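Local atomic coordinates of multifunctional non-homologous end joining DNA repair protein LigD (Mycobacterium tuberculosis, PDB entry 2IRU), a protein that probably joins broken DNA ends together with Ku in bacterial non-homologous end joining, its polymerase domain filling gaps before the ligase domain seals the break. Residues A[132-140]-A[190-199]; A[22-32]-A[245-253]. All coordinates share one frame; numbering follows the deposited sequence.

Contact 1: residues A[132-140]-A[190-199]; sequences GPATRLVFD and VSSRGATVLA
The methyl of Ala195 touches two partners from 132-140: its CB is 3.7 Å from Ala134 CB and equally far from Leu137 CD2. Leu137 divides its branches, since CD1 turns instead to Leu198 CD2 at 4.1 Å, the two leucine side chains crossing at about a right angle. A turn further on, Phe139 presses the rim of its ring against Ala199, CE1 lying 3.6 Å from Ala199 CB, while Ala199 O lies in the ring plane at its edge. With CG of the phenylalanine anti to the carbonyl carbon (chi1 -62°), the ring edge reaches Ala199. The long strand 129-143 bends at Arg136; Ala134 and Leu137, on the two sides of the corner, both reach Ala195. Beyond the corner, the axes of strand 137-140 and helix 192-199 pass 9.1 Å apart at a signed angle of -47°. Asp140, at the end of this strand segment, is a probable manganese ligand of the primase-polymerase domain, and its OD2 is held by Gln233. Polar links gather at the helix start. Ala134 N donates to Val190 O (2.8 Å) in an antiparallel bridge, and one water joins Gly132 O to Ser192 OG. Ser191 is the N-cap, its OG accepting from Gly194 N at 2.9 Å.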
ATOM      1  N   GLY A 132      -8.116   1.356 -15.752  1.00 10.64           N
ATOM      2  CA  GLY A 132      -9.376   2.061 -15.623  1.00 10.85           C
ATOM      3  C   GLY A 132      -9.192   3.240 -14.661  1.00 10.70           C
ATOM      4  O   GLY A 132      -8.064   3.619 -14.333  1.00 10.39           O
ATOM      5  N   PRO A 133     -10.304   3.818 -14.194  1.00 11.89           N
ATOM      6  CA  PRO A 133     -10.281   4.977 -13.308  1.00 11.99           C
ATOM      7  C   PRO A 133      -9.687   4.691 -11.921  1.00 11.98           C
ATOM      8  O   PRO A 133      -9.557   3.525 -11.486  1.00  9.87           O
ATOM      9  CB  PRO A 133     -11.771   5.334 -13.181  1.00 12.66           C
ATOM     10  CG  PRO A 133     -12.413   4.699 -14.348  1.00 14.40           C
ATOM     11  CD  PRO A 133     -11.682   3.412 -14.494  1.00 11.91           C
ATOM     12  N   ALA A 134      -9.303   5.766 -11.238  1.00 12.00           N
ATOM     13  CA  ALA A 134      -8.958   5.657  -9.841  1.00 12.16           C
ATOM     14  C   ALA A 134     -10.210   5.263  -9.060  1.00 12.43           C
ATOM     15  O   ALA A 134     -11.303   5.794  -9.315  1.00 13.34           O
ATOM     16  CB  ALA A 134      -8.380   6.987  -9.328  1.00 12.86           C
ATOM     17  N   THR A 135     -10.060   4.327  -8.118  1.00 10.83           N
ATOM     18  CA  THR A 135     -11.187   3.904  -7.287  1.00 10.98           C
ATOM     19  C   THR A 135     -11.158   4.564  -5.906  1.00 11.44           C
ATOM     20  O   THR A 135     -12.168   4.586  -5.196  1.00 13.33           O
ATOM     21  CB  THR A 135     -11.220   2.379  -7.072  1.00 10.50           C
ATOM     22  OG1 THR A 135     -10.123   1.986  -6.262  1.00 12.18           O
ATOM     23  CG2 THR A 135     -11.229   1.602  -8.434  1.00 11.51           C
ATOM     24  N   ARG A 136      -9.993   5.083  -5.536  1.00 10.71           N
ATOM     25  CA  ARG A 136      -9.768   5.689  -4.200  1.00 10.62           C
ATOM     26  C   ARG A 136      -8.647   6.689  -4.326  1.00 10.80           C
ATOM     27  O   ARG A 136      -7.869   6.624  -5.293  1.00 12.12           O
ATOM     28  CB  ARG A 136      -9.374   4.574  -3.205  1.00 10.24           C
ATOM     29  CG  ARG A 136      -8.046   3.885  -3.507  1.00  9.45           C
ATOM     30  CD  ARG A 136      -7.921   2.547  -2.775  1.00 11.47           C
ATOM     31  NE  ARG A 136      -6.575   2.006  -2.959  1.00  9.23           N
ATOM     32  CZ  ARG A 136      -6.221   0.722  -2.861  1.00 11.66           C
ATOM     33  NH1 ARG A 136      -7.124  -0.224  -2.592  1.00 10.72           N
ATOM     34  NH2 ARG A 136      -4.943   0.388  -3.056  1.00  9.46           N
ATOM     35  N   LEU A 137      -8.572   7.637  -3.378  1.00  9.99           N
ATOM     36  CA  LEU A 137      -7.396   8.503  -3.245  1.00 10.64           C
ATOM     37  C   LEU A 137      -6.440   7.975  -2.169  1.00 10.42           C
ATOM     38  O   LEU A 137      -6.854   7.348  -1.188  1.00 10.65           O
ATOM     39  CB  LEU A 137      -7.798   9.944  -2.850  1.00 10.32           C
ATOM     40  CG  LEU A 137      -8.835  10.729  -3.655  1.00 11.22           C
ATOM     41  CD1 LEU A 137      -9.058  12.118  -3.014  1.00 12.90           C
ATOM     42  CD2 LEU A 137      -8.396  10.861  -5.092  1.00 11.88           C
ATOM     43  N   VAL A 138      -5.157   8.252  -2.341  1.00 10.19           N
ATOM     44  CA  VAL A 138      -4.215   8.015  -1.261  1.00 10.87           C
ATOM     45  C   VAL A 138      -3.438   9.288  -0.991  1.00 10.56           C
ATOM     46  O   VAL A 138      -3.072  10.035  -1.928  1.00 11.04           O
ATOM     47  CB  VAL A 138      -3.237   6.849  -1.547  1.00 10.51           C
ATOM     48  CG1 VAL A 138      -2.275   7.225  -2.649  1.00 10.26           C
ATOM     49  CG2 VAL A 138      -2.471   6.450  -0.282  1.00 12.56           C
ATOM     50  N   PHE A 139      -3.244   9.566   0.289  1.00 10.50           N
ATOM     51  CA  PHE A 139      -2.336  10.623   0.728  1.00  9.80           C
ATOM     52  C   PHE A 139      -1.221  10.000   1.564  1.00 10.72           C
ATOM     53  O   PHE A 139      -1.494   9.161   2.433  1.00 11.14           O
ATOM     54  CB  PHE A 139      -3.065  11.670   1.562  1.00 10.88           C
ATOM     55  CG  PHE A 139      -4.136  12.374   0.806  1.00 10.36           C
ATOM     56  CD1 PHE A 139      -3.885  13.604   0.196  1.00 11.02           C
ATOM     57  CD2 PHE A 139      -5.421  11.817   0.717  1.00 11.33           C
ATOM     58  CE1 PHE A 139      -4.918  14.241  -0.525  1.00 11.07           C
ATOM     59  CE2 PHE A 139      -6.436  12.438   0.027  1.00 11.46           C
ATOM     60  CZ  PHE A 139      -6.189  13.660  -0.600  1.00 11.64           C
ATOM     61  N   ASP A 140       0.019  10.385   1.285  1.00 10.56           N
ATOM     62  CA  ASP A 140       1.157   9.921   2.074  1.00 10.89           C
ATOM     63  C   ASP A 140       1.545  11.119   2.937  1.00 11.14           C
ATOM     64  O   ASP A 140       1.984  12.140   2.405  1.00 10.93           O
ATOM     65  CB  ASP A 140       2.326   9.577   1.143  1.00 11.87           C
ATOM     66  CG  ASP A 140       3.586   9.132   1.876  1.00 14.78           C
ATOM     67  OD1 ASP A 140       3.657   9.077   3.143  1.00 15.37           O
ATOM     68  OD2 ASP A 140       4.551   8.837   1.128  1.00 16.33           O
ATOM     69  N   VAL A 190     -13.106   8.577 -11.382  1.00 21.06           N
ATOM     70  CA  VAL A 190     -12.379   9.674 -12.001  1.00 19.75           C
ATOM     71  C   VAL A 190     -11.039   9.134 -12.515  1.00 17.98           C
ATOM     72  O   VAL A 190     -10.487   8.195 -11.924  1.00 18.38           O
ATOM     73  CB  VAL A 190     -12.240  10.885 -10.999  1.00 20.42           C
ATOM     74  CG1 VAL A 190     -11.088  10.700 -10.041  1.00 21.00           C
ATOM     75  CG2 VAL A 190     -12.144  12.215 -11.725  1.00 20.64           C
ATOM     76  N   SER A 191     -10.524   9.707 -13.612  1.00 15.58           N
ATOM     77  CA  SER A 191      -9.190   9.313 -14.105  1.00 13.70           C
ATOM     78  C   SER A 191      -8.142   9.546 -13.024  1.00 12.73           C
ATOM     79  O   SER A 191      -8.345  10.374 -12.103  1.00 10.98           O
ATOM     80  CB  SER A 191      -8.806  10.105 -15.355  1.00 14.46           C
ATOM     81  OG  SER A 191      -8.544  11.454 -15.009  1.00 12.02           O
ATOM     82  N   SER A 192      -7.011   8.851 -13.136  1.00 12.05           N
ATOM     83  CA  SER A 192      -5.914   9.078 -12.189  1.00 11.55           C
ATOM     84  C   SER A 192      -5.442  10.539 -12.266  1.00 11.61           C
ATOM     85  O   SER A 192      -5.206  11.160 -11.223  1.00 11.67           O
ATOM     86  CB  SER A 192      -4.761   8.099 -12.431  1.00 12.39           C
ATOM     87  OG  SER A 192      -5.159   6.787 -12.075  1.00  9.44           O
ATOM     88  N   ARG A 193      -5.356  11.094 -13.487  1.00 11.13           N
ATOM     89  CA  ARG A 193      -5.013  12.521 -13.663  1.00 11.61           C
ATOM     90  C   ARG A 193      -5.993  13.393 -12.866  1.00 11.60           C
ATOM     91  O   ARG A 193      -5.579  14.338 -12.171  1.00 11.79           O
ATOM     92  CB  ARG A 193      -4.950  12.910 -15.155  1.00 11.16           C
ATOM     93  CG  ARG A 193      -3.704  12.318 -15.878  1.00 12.77           C
ATOM     94  CD  ARG A 193      -3.628  12.762 -17.325  1.00 14.09           C
ATOM     95  NE  ARG A 193      -4.888  12.461 -17.994  1.00 20.64           N
ATOM     96  CZ  ARG A 193      -5.070  11.474 -18.869  1.00 22.52           C
ATOM     97  NH1 ARG A 193      -4.066  10.689 -19.233  1.00 22.33           N
ATOM     98  NH2 ARG A 193      -6.266  11.304 -19.409  1.00 25.11           N
ATOM     99  N   GLY A 194      -7.279  13.054 -12.932  1.00 11.06           N
ATOM    100  CA  GLY A 194      -8.323  13.774 -12.201  1.00 11.60           C
ATOM    101  C   GLY A 194      -8.191  13.632 -10.698  1.00 11.62           C
ATOM    102  O   GLY A 194      -8.289  14.621  -9.965  1.00 10.54           O
ATOM    103  N   ALA A 195      -7.988  12.389 -10.246  1.00 10.65           N
ATOM    104  CA  ALA A 195      -7.733  12.071  -8.828  1.00 11.31           C
ATOM    105  C   ALA A 195      -6.549  12.840  -8.277  1.00 11.61           C
ATOM    106  O   ALA A 195      -6.590  13.360  -7.140  1.00 12.10           O
ATOM    107  CB  ALA A 195      -7.518  10.553  -8.651  1.00 11.27           C
ATOM    108  N   THR A 196      -5.497  12.963  -9.088  1.00 11.72           N
ATOM    109  CA  THR A 196      -4.289  13.685  -8.656  1.00 11.92           C
ATOM    110  C   THR A 196      -4.568  15.186  -8.466  1.00 11.75           C
ATOM    111  O   THR A 196      -4.127  15.803  -7.473  1.00 11.76           O
ATOM    112  CB  THR A 196      -3.123  13.468  -9.622  1.00 11.85           C
ATOM    113  OG1 THR A 196      -2.847  12.061  -9.717  1.00 10.77           O
ATOM    114  CG2 THR A 196      -1.866  14.164  -9.112  1.00 12.91           C
ATOM    115  N   VAL A 197      -5.322  15.769  -9.402  1.00 10.99           N
ATOM    116  CA  VAL A 197      -5.757  17.179  -9.274  1.00 11.98           C
ATOM    117  C   VAL A 197      -6.590  17.404  -7.993  1.00 12.20           C
ATOM    118  O   VAL A 197      -6.301  18.329  -7.215  1.00 11.88           O
ATOM    119  CB  VAL A 197      -6.438  17.670 -10.567  1.00 12.38           C
ATOM    120  CG1 VAL A 197      -7.266  18.941 -10.333  1.00 11.89           C
ATOM    121  CG2 VAL A 197      -5.373  17.875 -11.660  1.00 12.25           C
ATOM    122  N   LEU A 198      -7.529  16.487  -7.719  1.00 12.29           N
ATOM    123  CA  LEU A 198      -8.373  16.555  -6.517  1.00 13.48           C
ATOM    124  C   LEU A 198      -7.575  16.459  -5.206  1.00 13.11           C
ATOM    125  O   LEU A 198      -7.738  17.298  -4.291  1.00 12.33           O
ATOM    126  CB  LEU A 198      -9.462  15.479  -6.553  1.00 13.77           C
ATOM    127  CG  LEU A 198     -10.379  15.342  -5.321  1.00 14.96           C
ATOM    128  CD1 LEU A 198     -11.123  16.668  -4.957  1.00 13.94           C
ATOM    129  CD2 LEU A 198     -11.400  14.236  -5.570  1.00 15.25           C
ATOM    130  N   ALA A 199      -6.718  15.441  -5.125  1.00 12.06           N
ATOM    131  CA  ALA A 199      -5.806  15.277  -3.988  1.00 11.90           C
ATOM    132  C   ALA A 199      -4.870  16.494  -3.776  1.00 11.56           C
ATOM    133  O   ALA A 199      -4.695  16.973  -2.636  1.00 12.01           O
ATOM    134  CB  ALA A 199      -5.017  13.978  -4.113  1.00 11.31           C
TER
HETATM  135  O   HOH W   1      -5.812   5.120 -14.336  1.00 22.70           O

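Contact 2: residues A[22-32]-A[245-253]; sequences YPATGTTKSDI and SLRGRTHPT
The turn that leads into helix 29-47 packs here on the loop carrying Arg247, a probable substrate-binding residue of the polymerase site. A G1 beta bulge sets Gly26 and Thr27 across from Tyr22, and a capping box of Thr28 and Asp31 starts the helix. With CG anti to the carbonyl carbon (chi1 -68°), Tyr22 lays one ring face on Pro252, whose CB stands 3.8 Å from the ring centroid and 11° off its normal, a CH-pi contact. At the ring edge Tyr22 OH donates to Arg247 O (2.7 Å), approaching from above the carbonyl plane. Thr25 OG1 and Thr27 OG1, themselves hydrogen-bonded, touch the CG-CD edge of the proline: Thr25 OG1 is 3.6 Å from Pro252 CD and Thr27 OG1 3.5 Å from Pro252 CG. Thr25 CG2 makes a second CH-pi contact, over one face of the His251 imidazole but displaced toward its rim. A water bridges Ala24 N and Thr250 O. Outside these segments, Arg247 NH1 bonds Ser175 O and NE forms a salt bridge with Glu112. The Pro252 contact and the phenolic bond together restrain the Tyr22 ring and tie it to the Arg247 backbone, while the arginine side chain lies beside Ser177, consistent with substrate binding.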
ATOM      1  N   TYR A  22      14.696 -11.620   8.262  1.00  5.55           N
ATOM      2  CA  TYR A  22      14.922 -10.458   9.138  1.00  6.99           C
ATOM      3  C   TYR A  22      15.908 -10.847  10.271  1.00  7.51           C
ATOM      4  O   TYR A  22      15.478 -11.342  11.317  1.00  6.77           O
ATOM      5  CB  TYR A  22      13.585 -10.047   9.778  1.00  6.26           C
ATOM      6  CG  TYR A  22      12.571  -9.477   8.810  1.00  7.39           C
ATOM      7  CD1 TYR A  22      12.442  -8.095   8.654  1.00  6.77           C
ATOM      8  CD2 TYR A  22      11.725 -10.339   8.064  1.00  7.92           C
ATOM      9  CE1 TYR A  22      11.475  -7.539   7.777  1.00  8.67           C
ATOM     10  CE2 TYR A  22      10.741  -9.814   7.202  1.00  5.81           C
ATOM     11  CZ  TYR A  22      10.655  -8.422   7.045  1.00  7.42           C
ATOM     12  OH  TYR A  22       9.697  -7.933   6.193  1.00  8.37           O
ATOM     13  N   PRO A  23      17.222 -10.634  10.063  1.00  7.90           N
ATOM     14  CA  PRO A  23      18.196 -11.100  11.073  1.00  9.03           C
ATOM     15  C   PRO A  23      17.974 -10.516  12.477  1.00  8.31           C
ATOM     16  O   PRO A  23      18.295 -11.177  13.481  1.00  8.07           O
ATOM     17  CB  PRO A  23      19.562 -10.642  10.525  1.00  9.54           C
ATOM     18  CG  PRO A  23      19.373 -10.531   9.015  1.00 11.28           C
ATOM     19  CD  PRO A  23      17.870 -10.084   8.852  1.00 10.01           C
ATOM     20  N   ALA A  24      17.428  -9.299  12.560  1.00  6.86           N
ATOM     21  CA  ALA A  24      17.258  -8.632  13.879  1.00  6.51           C
ATOM     22  C   ALA A  24      16.284  -9.390  14.785  1.00  6.77           C
ATOM     23  O   ALA A  24      16.391  -9.342  16.026  1.00  7.64           O
ATOM     24  CB  ALA A  24      16.766  -7.224  13.691  1.00  7.05           C
ATOM     25  N   THR A  25      15.324 -10.065  14.136  1.00  6.10           N
ATOM     26  CA  THR A  25      14.207 -10.705  14.857  1.00  6.14           C
ATOM     27  C   THR A  25      14.156 -12.236  14.604  1.00  6.31           C
ATOM     28  O   THR A  25      13.435 -12.930  15.341  1.00  7.71           O
ATOM     29  CB  THR A  25      12.863 -10.067  14.421  1.00  6.36           C
ATOM     30  OG1 THR A  25      12.753 -10.137  12.987  1.00  7.31           O
ATOM     31  CG2 THR A  25      12.741  -8.612  14.911  1.00  7.45           C
ATOM     32  N   GLY A  26      14.907 -12.723  13.604  1.00  6.14           N
ATOM     33  CA  GLY A  26      14.949 -14.144  13.247  1.00  7.14           C
ATOM     34  C   GLY A  26      13.727 -14.599  12.450  1.00  6.40           C
ATOM     35  O   GLY A  26      13.505 -15.821  12.279  1.00  7.56           O
ATOM     36  N   THR A  27      12.968 -13.629  11.936  1.00  7.08           N
ATOM     37  CA  THR A  27      11.756 -13.894  11.153  1.00  6.26           C
ATOM     38  C   THR A  27      12.111 -14.636   9.863  1.00  6.55           C
ATOM     39  O   THR A  27      12.978 -14.202   9.130  1.00  6.05           O
ATOM     40  CB  THR A  27      11.015 -12.559  10.813  1.00  6.15           C
ATOM     41  OG1 THR A  27      10.815 -11.812  12.035  1.00  7.05           O
ATOM     42  CG2 THR A  27       9.646 -12.888  10.160  1.00  6.50           C
ATOM     43  N   THR A  28      11.458 -15.776   9.642  1.00  5.22           N
ATOM     44  CA  THR A  28      11.831 -16.723   8.571  1.00  7.18           C
ATOM     45  C   THR A  28      10.870 -16.702   7.382  1.00  6.53           C
ATOM     46  O   THR A  28       9.764 -16.125   7.429  1.00  6.23           O
ATOM     47  CB  THR A  28      11.796 -18.175   9.071  1.00  6.41           C
ATOM     48  OG1 THR A  28      10.443 -18.515   9.434  1.00  6.67           O
ATOM     49  CG2 THR A  28      12.725 -18.403  10.267  1.00  7.94           C
ATOM     50  N   LYS A  29      11.272 -17.378   6.320  1.00  6.94           N
ATOM     51  CA  LYS A  29      10.370 -17.554   5.179  1.00  7.50           C
ATOM     52  C   LYS A  29       9.073 -18.224   5.634  1.00  7.12           C
ATOM     53  O   LYS A  29       7.992 -17.798   5.221  1.00  6.86           O
ATOM     54  CB  LYS A  29      11.033 -18.366   4.075  1.00  8.32           C
ATOM     55  CG  LYS A  29      12.098 -17.645   3.318  1.00  9.75           C
ATOM     56  CD  LYS A  29      12.482 -18.421   2.056  1.00  7.93           C
ATOM     57  CE  LYS A  29      11.391 -18.375   0.951  1.00 10.50           C
ATOM     58  NZ  LYS A  29      11.714 -19.185  -0.345  1.00  8.35           N
ATOM     59  N   SER A  30       9.159 -19.216   6.524  1.00  7.71           N
ATOM     60  CA  SER A  30       7.955 -19.885   7.064  1.00  7.98           C
ATOM     61  C   SER A  30       7.021 -18.885   7.775  1.00  7.08           C
ATOM     62  O   SER A  30       5.790 -18.899   7.577  1.00  7.30           O
ATOM     63  CB  SER A  30       8.338 -21.032   8.007  1.00  9.55           C
ATOM     64  OG  SER A  30       7.194 -21.748   8.425  1.00 14.51           O
ATOM     65  N   ASP A  31       7.615 -18.015   8.576  1.00  6.68           N
ATOM     66  CA  ASP A  31       6.834 -16.963   9.253  1.00  6.11           C
ATOM     67  C   ASP A  31       6.063 -16.122   8.237  1.00  7.61           C
ATOM     68  O   ASP A  31       4.882 -15.782   8.442  1.00  7.13           O
ATOM     69  CB  ASP A  31       7.750 -16.037  10.050  1.00  7.69           C
ATOM     70  CG  ASP A  31       8.323 -16.705  11.306  1.00  8.43           C
ATOM     71  OD1 ASP A  31       7.631 -17.544  11.933  1.00  6.54           O
ATOM     72  OD2 ASP A  31       9.450 -16.331  11.674  1.00  6.36           O
ATOM     73  N   ILE A  32       6.766 -15.727   7.186  1.00  6.42           N
ATOM     74  CA  ILE A  32       6.179 -14.861   6.152  1.00  8.14           C
ATOM     75  C   ILE A  32       5.067 -15.570   5.357  1.00  7.85           C
ATOM     76  O   ILE A  32       3.997 -14.979   5.060  1.00  7.32           O
ATOM     77  CB  ILE A  32       7.335 -14.267   5.291  1.00 10.11           C
ATOM     78  CG1 ILE A  32       8.309 -13.442   6.191  1.00  9.05           C
ATOM     79  CG2 ILE A  32       6.848 -13.498   4.103  1.00 13.70           C
ATOM     80  CD1 ILE A  32       7.690 -12.357   7.000  1.00 22.61           C
ATOM     81  N   SER A 245       0.723  -5.261   3.579  1.00  9.86           N
ATOM     82  CA  SER A 245       2.076  -5.682   3.141  1.00  9.82           C
ATOM     83  C   SER A 245       3.071  -5.564   4.283  1.00 10.23           C
ATOM     84  O   SER A 245       3.039  -4.588   5.072  1.00  9.26           O
ATOM     85  CB  SER A 245       2.583  -4.800   1.983  1.00  9.71           C
ATOM     86  OG  SER A 245       3.873  -5.262   1.520  1.00 10.05           O
ATOM     87  N   LEU A 246       3.990  -6.518   4.338  1.00  8.93           N
ATOM     88  CA  LEU A 246       5.183  -6.394   5.182  1.00  9.34           C
ATOM     89  C   LEU A 246       6.035  -5.275   4.585  1.00  9.54           C
ATOM     90  O   LEU A 246       5.860  -4.901   3.393  1.00  9.81           O
ATOM     91  CB  LEU A 246       6.000  -7.707   5.148  1.00 10.79           C
ATOM     92  CG  LEU A 246       5.402  -8.878   5.924  1.00 12.01           C
ATOM     93  CD1 LEU A 246       6.077 -10.182   5.567  1.00 13.14           C
ATOM     94  CD2 LEU A 246       5.570  -8.663   7.413  1.00 16.74           C
ATOM     95  N   ARG A 247       6.975  -4.817   5.400  1.00  9.97           N
ATOM     96  CA  ARG A 247       8.003  -3.879   4.965  1.00 10.21           C
ATOM     97  C   ARG A 247       9.369  -4.533   5.067  1.00 11.04           C
ATOM     98  O   ARG A 247       9.674  -5.272   6.036  1.00 10.41           O
ATOM     99  CB  ARG A 247       7.990  -2.613   5.833  1.00  9.95           C
ATOM    100  CG  ARG A 247       6.644  -1.853   5.861  1.00 11.24           C
ATOM    101  CD  ARG A 247       6.090  -1.575   4.462  1.00 13.22           C
ATOM    102  NE  ARG A 247       7.036  -0.927   3.578  1.00 14.34           N
ATOM    103  CZ  ARG A 247       7.073   0.380   3.346  1.00 19.33           C
ATOM    104  NH1 ARG A 247       6.185   1.196   3.915  1.00 19.27           N
ATOM    105  NH2 ARG A 247       7.960   0.870   2.488  1.00 21.60           N
ATOM    106  N   GLY A 248      10.223  -4.208   4.103  1.00 10.78           N
ATOM    107  CA  GLY A 248      11.603  -4.734   4.102  1.00 10.93           C
ATOM    108  C   GLY A 248      12.466  -3.782   4.897  1.00 12.40           C
ATOM    109  O   GLY A 248      13.161  -2.910   4.349  1.00 15.66           O
ATOM    110  N   ARG A 249      12.325  -3.885   6.199  1.00 12.76           N
ATOM    111  CA  ARG A 249      12.975  -2.986   7.150  1.00 12.80           C
ATOM    112  C   ARG A 249      13.597  -3.875   8.200  1.00 12.27           C
ATOM    113  O   ARG A 249      13.432  -5.107   8.177  1.00 10.83           O
ATOM    114  CB  ARG A 249      11.940  -2.044   7.779  1.00 13.51           C
ATOM    115  CG  ARG A 249      11.471  -0.934   6.839  1.00 20.49           C
ATOM    116  CD  ARG A 249      10.669   0.115   7.553  1.00 27.26           C
ATOM    117  NE  ARG A 249      11.438   0.904   8.530  1.00 29.44           N
ATOM    118  CZ  ARG A 249      12.223   1.943   8.232  1.00 32.39           C
ATOM    119  NH1 ARG A 249      12.395   2.335   6.973  1.00 34.86           N
ATOM    120  NH2 ARG A 249      12.857   2.593   9.204  1.00 32.98           N
ATOM    121  N   THR A 250      14.320  -3.262   9.130  1.00 10.91           N
ATOM    122  CA  THR A 250      14.984  -4.059  10.173  1.00 11.91           C
ATOM    123  C   THR A 250      14.039  -5.001  10.922  1.00 11.14           C
ATOM    124  O   THR A 250      14.447  -6.132  11.277  1.00  9.05           O
ATOM    125  CB  THR A 250      15.782  -3.173  11.158  1.00 12.82           C
ATOM    126  OG1 THR A 250      14.895  -2.297  11.874  1.00 18.86           O
ATOM    127  CG2 THR A 250      16.816  -2.386  10.381  1.00 15.38           C
ATOM    128  N   HIS A 251      12.817  -4.517  11.217  1.00 10.04           N
ATOM    129  CA  HIS A 251      11.787  -5.368  11.801  1.00  9.53           C
ATOM    130  C   HIS A 251      10.683  -5.607  10.786  1.00 10.30           C
ATOM    131  O   HIS A 251      10.418  -4.744   9.963  1.00  9.20           O
ATOM    132  CB  HIS A 251      11.139  -4.705  13.028  1.00 10.32           C
ATOM    133  CG  HIS A 251      12.048  -4.653  14.215  1.00 10.13           C
ATOM    134  ND1 HIS A 251      11.599  -4.359  15.484  1.00 15.87           N
ATOM    135  CD2 HIS A 251      13.371  -4.885  14.332  1.00 10.74           C
ATOM    136  CE1 HIS A 251      12.616  -4.395  16.329  1.00 15.05           C
ATOM    137  NE2 HIS A 251      13.703  -4.718  15.651  1.00 11.12           N
ATOM    138  N   PRO A 252       9.993  -6.739  10.887  1.00  8.94           N
ATOM    139  CA  PRO A 252       8.861  -7.062  10.011  1.00 10.36           C
ATOM    140  C   PRO A 252       7.602  -6.281  10.356  1.00 10.06           C
ATOM    141  O   PRO A 252       6.605  -6.841  10.856  1.00 10.87           O
ATOM    142  CB  PRO A 252       8.665  -8.558  10.254  1.00  9.57           C
ATOM    143  CG  PRO A 252       9.146  -8.777  11.635  1.00 10.88           C
ATOM    144  CD  PRO A 252      10.292  -7.833  11.836  1.00 11.22           C
ATOM    145  N   THR A 253       7.680  -4.965  10.171  1.00  9.85           N
ATOM    146  CA  THR A 253       6.506  -4.131  10.374  1.00  9.62           C
ATOM    147  C   THR A 253       5.583  -4.229   9.154  1.00  9.61           C
ATOM    148  O   THR A 253       5.970  -4.757   8.084  1.00  8.84           O
ATOM    149  CB  THR A 253       6.898  -2.681  10.645  1.00 10.48           C
ATOM    150  OG1 THR A 253       7.841  -2.309   9.648  1.00 12.71           O
ATOM    151  CG2 THR A 253       7.550  -2.550  12.049  1.00  9.99           C
TER
HETATM  152  O   HOH W   2      16.493  -7.554  10.422  1.00 10.75           O

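The two contacts lie on opposite sides of the chain's centre, their own centres about 32 Å apart, without touching. Along the chain they are nested: 22-32 comes first, then 132-140 and 190-199, and finally 245-253, which closes the loop around contact 1. Contact 1 packs helix 192-209 on strand 129-143, part of the large mixed sheet; contact 2 joins the beginning of helix 29-47 to the loop that runs from strand 240-241 to strand 253-257 of that same sheet. Each includes a residue probably used in polymerase activity; although the centres are far apart, Asp140 and Arg247 approach to about 8 Å between nearest atoms, consistent with one polymerase site.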